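Local coordinates for CCMAN5 (Cellulosimicrobium cellulans, PDB 2XSG), which is a family 92 glycoside hydrolase, an alpha-mannosidase that probably removes mannose from the capped mannose-6-phosphate glycans of yeast-made glycoproteins, at residues 381-386 with 428-433. Sequence-based numbering, arbitrary orientation.
Sequences LFADAE and DEAYPA
Ala-383 and Ala-430 mark the place where helices 368-387 and 427-438 come together, their CA atoms just 3.9 Å apart. The local axes pass within 7.1 Å of each other at 74°, a closeness that small residues permit: the methyl of Ala-383 lies against Glu-429 CB at 3.7 Å, the Glu-429 side chain running beside it. Ala-433 serves the same end one turn further on, its CB lying 3.3 Å from the carbonyl O of Phe-382 and also meeting the edge of the Phe-382 ring, in the ring plane, 3.7 Å from CD1. Phe-382, broad and apolar, fills the side of the crossing where Leu-434 and Leu-437 continue the second helix.

Glu-386 reaches along the other flank. Its CB lies against the carbonyl O of Glu-429 at 3.4 Å. With CG anti to the backbone N (chi1 170°), CG lies against that same oxygen and touches the ring of Pro-432. A bend at chi2 (72°) then sets the carboxylate across the proline, CD being 3.5 Å from Pro-432 CG. At the tip, OE1 forms a salt bridge with Arg-436, while OE2 lies by Pro-432 CG. Glutamate suits this place because its methylenes pack while its charge pairs with an arginine. Pro-432, lacking an N-H for the preceding turn, sits at a kink and offers an apolar ring. An alanine here in place of Glu-386 would lack the chain on Pro-432 and the carboxylate paired with Arg-436, and would probably loosen this partly exposed flank. No hydrogen bond links 381-386 to 428-433; they meet by close packing on alanines, two steeply crossed helices of a catalytic domain probably built, as in other family 92 enzymes, as an (alpha/alpha)6 barrel.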
# COMPACT_ATOMS: atom_id res chain seq x y z
N LEU A 381 -13.44 4.25 -12.70
CA LEU A 381 -13.90 4.80 -11.43
C LEU A 381 -14.28 6.28 -11.56
O LEU A 381 -15.33 6.69 -11.06
CB LEU A 381 -12.86 4.59 -10.32
CG LEU A 381 -13.29 5.12 -8.95
CD1 LEU A 381 -14.47 4.32 -8.43
CD2 LEU A 381 -12.15 5.10 -7.95
N PHE A 382 -13.42 7.05 -12.22
CA PHE A 382 -13.71 8.47 -12.49
C PHE A 382 -14.77 8.66 -13.58
O PHE A 382 -15.57 9.58 -13.52
CB PHE A 382 -12.42 9.25 -12.80
CG PHE A 382 -11.69 9.71 -11.56
CD1 PHE A 382 -12.04 10.90 -10.93
CD2 PHE A 382 -10.70 8.92 -10.97
CE1 PHE A 382 -11.40 11.32 -9.75
CE2 PHE A 382 -10.06 9.32 -9.80
CZ PHE A 382 -10.42 10.53 -9.19
N ALA A 383 -14.78 7.76 -14.56
CA ALA A 383 -15.78 7.79 -15.61
C ALA A 383 -17.18 7.57 -15.01
O ALA A 383 -18.16 8.21 -15.44
CB ALA A 383 -15.47 6.76 -16.66
N ASP A 384 -17.24 6.68 -14.01
CA ASP A 384 -18.46 6.40 -13.26
C ASP A 384 -18.96 7.60 -12.44
O ASP A 384 -20.16 7.91 -12.47
CB ASP A 384 -18.30 5.16 -12.38
CG ASP A 384 -18.28 3.86 -13.17
OD1 ASP A 384 -18.61 3.89 -14.39
OD2 ASP A 384 -17.91 2.81 -12.59
N ALA A 385 -18.05 8.27 -11.73
CA ALA A 385 -18.40 9.51 -11.03
C ALA A 385 -19.03 10.51 -12.01
O ALA A 385 -20.09 11.09 -11.73
CB ALA A 385 -17.18 10.13 -10.34
N GLU A 386 -18.40 10.69 -13.16
CA GLU A 386 -18.92 11.59 -14.18
C GLU A 386 -20.31 11.17 -14.69
O GLU A 386 -21.21 12.02 -14.83
CB GLU A 386 -17.91 11.71 -15.33
CG GLU A 386 -18.40 12.43 -16.56
CD GLU A 386 -18.55 13.93 -16.36
OE1 GLU A 386 -18.25 14.47 -15.28
OE2 GLU A 386 -18.94 14.58 -17.33
N ASP A 428 -12.11 9.72 -22.04
CA ASP A 428 -12.82 10.99 -22.29
C ASP A 428 -13.83 11.33 -21.18
O ASP A 428 -13.96 12.48 -20.81
CB ASP A 428 -13.46 11.04 -23.69
CG ASP A 428 -14.49 9.92 -23.93
OD1 ASP A 428 -14.65 9.01 -23.08
OD2 ASP A 428 -15.12 9.93 -25.00
N GLU A 429 -14.51 10.31 -20.65
CA GLU A 429 -15.44 10.48 -19.52
C GLU A 429 -14.74 10.72 -18.19
O GLU A 429 -15.22 11.51 -17.36
CB GLU A 429 -16.32 9.24 -19.33
CG GLU A 429 -17.44 9.06 -20.28
CD GLU A 429 -18.23 7.82 -19.94
OE1 GLU A 429 -18.93 7.82 -18.89
OE2 GLU A 429 -18.12 6.84 -20.72
N ALA A 430 -13.64 10.01 -17.95
CA ALA A 430 -12.86 10.18 -16.74
C ALA A 430 -12.34 11.61 -16.60
O ALA A 430 -12.35 12.19 -15.52
CB ALA A 430 -11.69 9.16 -16.70
N TYR A 431 -11.90 12.20 -17.72
CA TYR A 431 -11.23 13.51 -17.72
C TYR A 431 -11.92 14.66 -16.93
O TYR A 431 -11.29 15.25 -16.07
CB TYR A 431 -10.84 13.93 -19.15
CG TYR A 431 -10.04 15.20 -19.22
CD1 TYR A 431 -8.68 15.20 -18.93
CD2 TYR A 431 -10.64 16.41 -19.58
CE1 TYR A 431 -7.94 16.36 -18.98
CE2 TYR A 431 -9.91 17.59 -19.64
CZ TYR A 431 -8.55 17.55 -19.33
OH TYR A 431 -7.80 18.69 -19.39
N PRO A 432 -13.20 14.96 -17.21
CA PRO A 432 -13.81 16.05 -16.43
C PRO A 432 -13.88 15.77 -14.92
O PRO A 432 -13.77 16.70 -14.12
CB PRO A 432 -15.22 16.16 -17.02
CG PRO A 432 -15.44 14.84 -17.69
CD PRO A 432 -14.12 14.46 -18.24
N ALA A 433 -14.08 14.51 -14.54
CA ALA A 433 -14.05 14.14 -13.13
C ALA A 433 -12.65 14.28 -12.54
O ALA A 433 -12.50 14.63 -11.37
CB ALA A 433 -14.60 12.72 -12.93